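Local coordinates for cell division control protein 73 (Saccharomyces cerevisiae, PDB 3V46), which acts as a subunit of the PAF1 complex in RNA polymerase II transcription, its C-terminal Ras-like domain, which binds no GTP, promoting association of the complex with chromatin, at residues K59-E62 / R63-R66; V127-H130 / V131-W134; F156-S159 / L160-L164. All coordinates share one frame; numbering follows the deposited sequence. Where two conformers were deposited one is given.

From the N terminus, contact 1 (59-62 with 63-66) comes first: it shapes the loop that turns the edge strand 54-59 back into the antiparallel strand 68-73. Contact 2 (127-130 with 131-134) follows, on the short helix 129-133 that connects the parallel strands 116-122 and 136-141 at the other edge of the sheet. Contact 3 (156-159 with 160-164) is a stretch of the C-terminal helix 149-166. All three are local and run in series, so none nests in or crosses another. Contacts 1 and 3 touch, joining the hairpin loop to the last helix, while the centres of contacts 1 and 2 lie about 33 Å apart on opposite sides of the chain's centre.

Contact 1 (K59-E62 / R63-R66); sequences KNFE and RISR
The Phe61 ring carries the apolar part of this turn: Lys59 CG sits 3.4 Å above the centre of one face, and Ile64 CD1 comes in obliquely, 4.0 Å from Phe61 CD2. The loop is the connection of the beta hairpin formed by strands 54-59 and 68-73 of the Ras-like fold. Phe61 (chi1 -70°) and Ile64 (chi1 -63°) both hold their first branch, CG and CG1, anti to the carbonyl carbon, and the two side chains run side by side in one direction. The Phe61 ring thereby reaches Leu164 of helix 149-166 as well as Ile68 and Phe70 of the returning strand.

Water holds much of the polar backbone together. Water 2 takes the N-H of Phe61, whose N is 2.8 Å away, and lies inside the turn within donating distance of Ile64 O (2.9 Å) and Arg66 O (2.6 Å). Water 1 donates to Ser65 O at 2.9 Å and takes a weak bond from Asn60 ND2, joining the two ends more loosely. Glu62 and Arg63 are exposed. Their charged ends do not meet, with Glu62 OE1 and Arg63 NE 5.3 Å apart; water 3 fills the interval, donating to Glu62 OE1 and accepting from Arg63 NE at 2.8 Å.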
loop_
_atom_site.group_PDB
_atom_site.type_symbol
_atom_site.label_atom_id
_atom_site.label_comp_id
_atom_site.label_asym_id
_atom_site.label_seq_id
_atom_site.Cartn_x
_atom_site.Cartn_y
_atom_site.Cartn_z
ATOM N N LYS A 59 -11.721 -6.773 3.884
ATOM C CA LYS A 59 -11.181 -6.958 5.217
ATOM C C LYS A 59 -12.238 -6.713 6.275
ATOM O O LYS A 59 -12.934 -5.696 6.258
ATOM C CB LYS A 59 -10.009 -6.000 5.450
ATOM C CG LYS A 59 -9.392 -6.072 6.849
ATOM C CD LYS A 59 -8.668 -7.390 7.059
ATOM C CE LYS A 59 -7.937 -7.415 8.395
ATOM N NZ LYS A 59 -7.332 -8.741 8.658
ATOM N N ASN A 60 -12.356 -7.655 7.201
ATOM C CA ASN A 60 -13.179 -7.461 8.381
ATOM C C ASN A 60 -12.264 -6.998 9.515
ATOM O O ASN A 60 -11.461 -7.769 10.040
ATOM C CB ASN A 60 -13.899 -8.758 8.742
ATOM C CG ASN A 60 -14.953 -8.558 9.814
ATOM O OD1 ASN A 60 -14.759 -8.931 10.971
ATOM N ND2 ASN A 60 -16.080 -7.956 9.432
ATOM N N PHE A 61 -12.353 -5.717 9.853
ATOM C CA PHE A 61 -11.555 -5.140 10.928
ATOM C C PHE A 61 -12.266 -5.289 12.261
ATOM O O PHE A 61 -13.494 -5.189 12.342
ATOM C CB PHE A 61 -11.344 -3.650 10.687
ATOM C CG PHE A 61 -10.434 -3.322 9.537
ATOM C CD1 PHE A 61 -9.064 -3.405 9.681
ATOM C CD2 PHE A 61 -10.953 -2.900 8.319
ATOM C CE1 PHE A 61 -8.214 -3.075 8.636
ATOM C CE2 PHE A 61 -10.110 -2.565 7.269
ATOM C CZ PHE A 61 -8.738 -2.662 7.428
ATOM N N GLU A 62 -11.490 -5.508 13.314
ATOM C CA GLU A 62 -12.035 -5.615 14.655
ATOM C C GLU A 62 -12.744 -4.349 15.103
ATOM O O GLU A 62 -13.702 -4.406 15.874
ATOM C CB GLU A 62 -10.910 -5.897 15.643
ATOM C CG GLU A 62 -10.256 -7.234 15.455
ATOM C CD GLU A 62 -8.941 -7.316 16.189
ATOM O OE1 GLU A 62 -8.021 -6.536 15.859
ATOM O OE2 GLU A 62 -8.832 -8.153 17.099
ATOM N N ARG A 63 -12.267 -3.200 14.641
ATOM C CA ARG A 63 -12.700 -1.935 15.227
ATOM C C ARG A 63 -13.554 -1.106 14.288
ATOM O O ARG A 63 -13.847 0.054 14.574
ATOM C CB ARG A 63 -11.484 -1.154 15.730
ATOM C CG ARG A 63 -10.757 -1.917 16.823
ATOM C CD ARG A 63 -9.587 -1.177 17.436
ATOM N NE ARG A 63 -8.930 -2.029 18.427
ATOM C CZ ARG A 63 -9.357 -2.199 19.674
ATOM N NH1 ARG A 63 -10.441 -1.566 20.103
ATOM N NH2 ARG A 63 -8.697 -3.001 20.500
ATOM N N ILE A 64 -13.963 -1.717 13.175
ATOM C CA ILE A 64 -14.902 -1.106 12.246
ATOM C C ILE A 64 -16.020 -2.118 12.025
ATOM O O ILE A 64 -15.746 -3.288 11.759
ATOM C CB ILE A 64 -14.213 -0.759 10.906
ATOM C CG1 ILE A 64 -13.104 0.271 11.145
ATOM C CG2 ILE A 64 -15.222 -0.227 9.899
ATOM C CD1 ILE A 64 -12.228 0.532 9.928
ATOM N N SER A 65 -17.276 -1.690 12.132
ATOM C CA SER A 65 -18.378 -2.643 12.115
ATOM C C SER A 65 -18.528 -3.364 10.771
ATOM O O SER A 65 -18.509 -4.593 10.717
ATOM C CB SER A 65 -19.690 -1.960 12.508
ATOM O OG SER A 65 -20.710 -2.920 12.705
ATOM N N ARG A 66 -18.658 -2.605 9.686
ATOM C CA ARG A 66 -18.903 -3.185 8.370
ATOM C C ARG A 66 -17.601 -3.661 7.723
ATOM O O ARG A 66 -16.542 -3.071 7.950
ATOM C CB ARG A 66 -19.570 -2.148 7.468
ATOM C CG ARG A 66 -18.671 -0.969 7.093
ATOM C CD ARG A 66 -19.460 0.120 6.358
ATOM N NE ARG A 66 -18.592 1.131 5.750
ATOM C CZ ARG A 66 -17.930 2.062 6.433
ATOM N NH1 ARG A 66 -18.024 2.111 7.756
ATOM N NH2 ARG A 66 -17.166 2.940 5.792
HETATM O O HOH W 1 -19.253 -7.306 9.867
HETATM O O HOH W 2 -14.543 -4.033 9.283
HETATM O O HOH W 3 -7.655 -3.625 16.489
#

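Contact 2 (V127-H130 / V131-W134); sequences VPQH and VQQW
The nearly straight backbone bond from Gln132 N to Pro128 O (3.0 Å) starts the helix just after Pro128, its N-cap residue. Gln129 and Gln133, one helical turn apart, are joined twice: Gln133 N donates to Gln129 O at 3.2 Å, and Gln133 NE2 to Gln129 OE1 at 2.9 Å. In the side-chain bond the donor lies in the carbonyl plane of Gln129, but the N-H...O angle of 136° shows that it is bent. At the far end His130 O receives two weak bonds, from Gln133 N and Trp134 N.

His130 O also lies over a face of the Trp134 indole, 3.2 Å from Trp134 CD1. The His130 ring adds an offset edge-to-face pair, its edge toward the indole face with planes at 76°, and His130 CD2 comes 3.7 Å from Trp134 CZ2. Having CG between the backbone N and the carbonyl carbon (chi1 59°) folds the imidazole back along the helix, where its NE2 bonds to Gly95 O and Val131 CG2 covers one face, 4.1 Å from the ring centroid. Replacing Trp134 with alanine would probably strip the His130 edge of its aromatic partner and open a gap beside Thr93, Thr97 and Phe100.

Farther out, Val127 CG1 meets Val131 CG1 at 3.7 Å, the two side chains crossing nearly at right angles. The short helix is the connecting element of a beta-alpha-beta unit between strands 116-122 and 136-141, with Val127 and Val131 resting on Tyr119 of the first strand.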
loop_
_atom_site.group_PDB
_atom_site.type_symbol
_atom_site.label_atom_id
_atom_site.label_comp_id
_atom_site.label_asym_id
_atom_site.label_seq_id
_atom_site.Cartn_x
_atom_site.Cartn_y
_atom_site.Cartn_z
ATOM N N VAL A 127 17.786 2.021 2.931
ATOM C CA VAL A 127 16.720 2.895 2.487
ATOM C C VAL A 127 17.354 4.141 1.864
ATOM O O VAL A 127 18.234 4.755 2.463
ATOM C CB VAL A 127 15.828 3.281 3.683
ATOM C CG1 VAL A 127 14.686 4.186 3.250
ATOM C CG2 VAL A 127 15.303 2.029 4.371
ATOM N N PRO A 128 16.926 4.513 0.644
ATOM C CA PRO A 128 17.459 5.731 0.020
ATOM C C PRO A 128 17.290 6.932 0.957
ATOM O O PRO A 128 16.292 7.022 1.663
ATOM C CB PRO A 128 16.599 5.886 -1.240
ATOM C CG PRO A 128 16.126 4.502 -1.550
ATOM C CD PRO A 128 15.963 3.815 -0.226
ATOM N N GLN A 129 18.255 7.842 0.988
ATOM C CA GLN A 129 18.165 8.945 1.931
ATOM C C GLN A 129 16.873 9.743 1.762
ATOM O O GLN A 129 16.256 10.134 2.753
ATOM C CB GLN A 129 19.372 9.882 1.814
ATOM C CG GLN A 129 19.421 10.920 2.930
ATOM C CD GLN A 129 19.588 10.289 4.304
ATOM O OE1 GLN A 129 18.749 10.462 5.186
ATOM N NE2 GLN A 129 20.681 9.557 4.491
ATOM N N HIS A 130 16.456 9.992 0.522
ATOM C CA HIS A 130 15.280 10.825 0.313
ATOM C C HIS A 130 14.036 10.123 0.838
ATOM O O HIS A 130 13.116 10.776 1.324
ATOM C CB HIS A 130 15.113 11.248 -1.154
ATOM C CG HIS A 130 14.989 10.105 -2.109
ATOM N ND1 HIS A 130 16.075 9.374 -2.539
ATOM C CD2 HIS A 130 13.909 9.583 -2.739
ATOM C CE1 HIS A 130 15.667 8.438 -3.379
ATOM N NE2 HIS A 130 14.360 8.546 -3.517
ATOM N N VAL A 131 14.014 8.792 0.754
ATOM C CA VAL A 131 12.893 8.016 1.296
ATOM C C VAL A 131 12.886 8.050 2.831
ATOM O O VAL A 131 11.832 8.130 3.467
ATOM C CB VAL A 131 12.934 6.563 0.781
ATOM C CG1 VAL A 131 11.859 5.711 1.449
ATOM C CG2 VAL A 131 12.770 6.533 -0.741
ATOM N N GLN A 132 14.057 7.991 3.443
ATOM C CA GLN A 132 14.142 8.079 4.890
ATOM C C GLN A 132 13.488 9.369 5.388
ATOM O O GLN A 132 12.852 9.385 6.443
ATOM C CB GLN A 132 15.603 8.030 5.341
ATOM C CG GLN A 132 15.771 7.652 6.797
ATOM C CD GLN A 132 15.475 6.192 7.051
ATOM O OE1 GLN A 132 16.265 5.317 6.708
ATOM N NE2 GLN A 132 14.323 5.919 7.642
ATOM N N GLN A 133 13.633 10.451 4.627
ATOM C CA GLN A 133 13.083 11.734 5.051
ATOM C C GLN A 133 11.573 11.835 4.857
ATOM O O GLN A 133 10.911 12.608 5.541
ATOM C CB GLN A 133 13.775 12.893 4.325
ATOM C CG GLN A 133 15.279 12.959 4.562
ATOM C CD GLN A 133 15.623 12.794 6.026
ATOM O OE1 GLN A 133 15.106 13.520 6.878
ATOM N NE2 GLN A 133 16.493 11.832 6.332
ATOM N N TRP A 134 11.024 11.063 3.926
ATOM C CA TRP A 134 9.580 11.077 3.719
ATOM C C TRP A 134 8.861 10.586 4.955
ATOM O O TRP A 134 9.349 9.688 5.660
ATOM C CB TRP A 134 9.164 10.180 2.559
ATOM C CG TRP A 134 9.616 10.627 1.200
ATOM C CD1 TRP A 134 10.143 11.844 0.855
ATOM C CD2 TRP A 134 9.596 9.845 -0.002
ATOM N NE1 TRP A 134 10.452 11.860 -0.488
ATOM C CE2 TRP A 134 10.114 10.651 -1.036
ATOM C CE3 TRP A 134 9.181 8.545 -0.304
ATOM C CZ2 TRP A 134 10.236 10.191 -2.346
ATOM C CZ3 TRP A 134 9.300 8.094 -1.608
ATOM C CH2 TRP A 134 9.823 8.913 -2.610
#

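Contact 3 (F156-S159 / L160-L164); sequences FWHS and LEKEL
Successive i+4 to i bonds make this a regular alpha-helical stretch: Leu160 N to Phe156 O, Glu161 N to Trp157 O, Lys162 N to His158 O and Glu163 N to Ser159 O. On the inner side one methyl, Leu160 CD2, meets both rings obliquely, 3.8 Å from Trp157 CZ3 and 4.0 Å from Phe156 CE2. With CG anti to the backbone N (chi1 -174°), Leu160 runs alongside both aromatic side chains. Phe156 CD2 also rests above one face of the indole, toward its rim, while Trp157 NE1 is tied to Leu36 O and the ring takes a cation-pi contact from Lys59. Ser159 OG is satisfied by Tyr118 OH.

His158 and Lys162 form the exposed side. Lys162 is extended as far as CD, then bends at chi3 (-45°), which brings NZ back over the preceding turn to a weak bond with His158 NE2 at 3.5 Å. Glu161 is buried against the loop of Phe61, where its OE2 accepts a hydrogen bond from Arg63 N. Water 4 donates to Glu161 OE1 at 2.6 Å and to His158 O at 3.0 Å, so that this carbonyl is gripped both by the water and by the helix N-H.

An apolar face of Phe156, Leu160 and Leu164 on the sheet, with exposed His158 and Lys162 on the other side, makes this an amphipathic helix, packed through Leu160 and Leu164 on Phe70, Ala90 and Val89 of the central sheet, as in the C-terminal helix of Ras-like domains.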
loop_
_atom_site.group_PDB
_atom_site.type_symbol
_atom_site.label_atom_id
_atom_site.label_comp_id
_atom_site.label_asym_id
_atom_site.label_seq_id
_atom_site.Cartn_x
_atom_site.Cartn_y
_atom_site.Cartn_z
ATOM N N PHE A 156 0.550 -4.574 9.770
ATOM C CA PHE A 156 0.148 -3.726 8.667
ATOM C C PHE A 156 -1.338 -3.439 8.747
ATOM O O PHE A 156 -1.762 -2.296 8.618
ATOM C CB PHE A 156 0.455 -4.341 7.308
ATOM C CG PHE A 156 -0.155 -3.569 6.186
ATOM C CD1 PHE A 156 0.485 -2.441 5.694
ATOM C CD2 PHE A 156 -1.397 -3.920 5.662
ATOM C CE1 PHE A 156 -0.073 -1.692 4.695
ATOM C CE2 PHE A 156 -1.964 -3.170 4.645
ATOM C CZ PHE A 156 -1.295 -2.052 4.157
ATOM N N TRP A 157 -2.143 -4.478 8.937
ATOM C CA TRP A 157 -3.579 -4.266 8.993
ATOM C C TRP A 157 -3.974 -3.392 10.172
ATOM O O TRP A 157 -4.899 -2.593 10.053
ATOM C CB TRP A 157 -4.329 -5.594 9.038
ATOM C CG TRP A 157 -4.466 -6.290 7.721
ATOM C CD1 TRP A 157 -4.010 -7.533 7.409
ATOM C CD2 TRP A 157 -5.128 -5.801 6.549
ATOM N NE1 TRP A 157 -4.357 -7.857 6.122
ATOM C CE2 TRP A 157 -5.049 -6.813 5.574
ATOM C CE3 TRP A 157 -5.801 -4.618 6.238
ATOM C CZ2 TRP A 157 -5.599 -6.669 4.302
ATOM C CZ3 TRP A 157 -6.351 -4.479 4.977
ATOM C CH2 TRP A 157 -6.252 -5.500 4.026
ATOM N N HIS A 158 -3.294 -3.546 11.309
ATOM C CA HIS A 158 -3.542 -2.701 12.476
ATOM C C HIS A 158 -3.212 -1.242 12.155
ATOM O O HIS A 158 -3.967 -0.337 12.508
ATOM C CB HIS A 158 -2.730 -3.217 13.680
ATOM C CG HIS A 158 -2.663 -2.268 14.837
ATOM N ND1 HIS A 158 -3.587 -2.273 15.859
ATOM C CD2 HIS A 158 -1.766 -1.300 15.145
ATOM C CE1 HIS A 158 -3.270 -1.343 16.743
ATOM N NE2 HIS A 158 -2.168 -0.740 16.335
ATOM N N SER A 159 -2.094 -1.028 11.457
ATOM C CA SER A 159 -1.650 0.301 11.046
ATOM C C SER A 159 -2.684 0.936 10.133
ATOM O O SER A 159 -3.039 2.106 10.281
ATOM C CB SER A 159 -0.302 0.204 10.319
ATOM O OG SER A 159 0.083 1.448 9.765
ATOM N N LEU A 160 -3.191 0.150 9.191
ATOM C CA LEU A 160 -4.168 0.667 8.248
ATOM C C LEU A 160 -5.527 0.902 8.930
ATOM O O LEU A 160 -6.211 1.876 8.644
ATOM C CB LEU A 160 -4.299 -0.289 7.067
ATOM C CG LEU A 160 -5.178 0.203 5.926
ATOM C CD1 LEU A 160 -4.713 1.562 5.408
ATOM C CD2 LEU A 160 -5.184 -0.820 4.807
ATOM N N GLU A 161 -5.905 0.023 9.855
ATOM C CA GLU A 161 -7.144 0.186 10.606
ATOM C C GLU A 161 -7.155 1.527 11.336
ATOM O O GLU A 161 -8.144 2.253 11.304
ATOM C CB GLU A 161 -7.299 -0.958 11.612
ATOM C CG GLU A 161 -8.569 -0.923 12.412
ATOM C CD GLU A 161 -8.635 -2.059 13.402
ATOM O OE1 GLU A 161 -7.641 -2.274 14.131
ATOM O OE2 GLU A 161 -9.668 -2.747 13.439
ATOM N N LYS A 162 -6.040 1.846 11.982
ATOM C CA LYS A 162 -5.880 3.091 12.719
ATOM C C LYS A 162 -6.035 4.280 11.780
ATOM O O LYS A 162 -6.685 5.286 12.110
ATOM C CB LYS A 162 -4.495 3.097 13.359
ATOM C CG LYS A 162 -4.145 4.331 14.169
ATOM C CD LYS A 162 -2.761 4.183 14.802
ATOM C CE LYS A 162 -2.575 2.797 15.430
ATOM N NZ LYS A 162 -1.208 2.603 15.994
ATOM N N GLU A 163 -5.446 4.161 10.598
ATOM C CA GLU A 163 -5.513 5.235 9.629
ATOM C C GLU A 163 -6.957 5.422 9.164
ATOM O O GLU A 163 -7.431 6.548 9.080
ATOM C CB GLU A 163 -4.572 4.963 8.451
ATOM C CG GLU A 163 -4.593 6.017 7.350
ATOM C CD GLU A 163 -4.070 7.376 7.798
ATOM O OE1 GLU A 163 -3.467 7.468 8.889
ATOM O OE2 GLU A 163 -4.267 8.362 7.050
ATOM N N LEU A 164 -7.666 4.324 8.890
ATOM C CA LEU A 164 -9.059 4.424 8.447
ATOM C C LEU A 164 -9.936 5.100 9.499
ATOM O O LEU A 164 -10.755 5.961 9.188
ATOM C CB LEU A 164 -9.627 3.048 8.112
ATOM C CG LEU A 164 -9.008 2.373 6.894
ATOM C CD1 LEU A 164 -9.551 0.971 6.746
ATOM C CD2 LEU A 164 -9.290 3.190 5.655
HETATM O O HOH W 4 -5.842 -0.483 14.803
#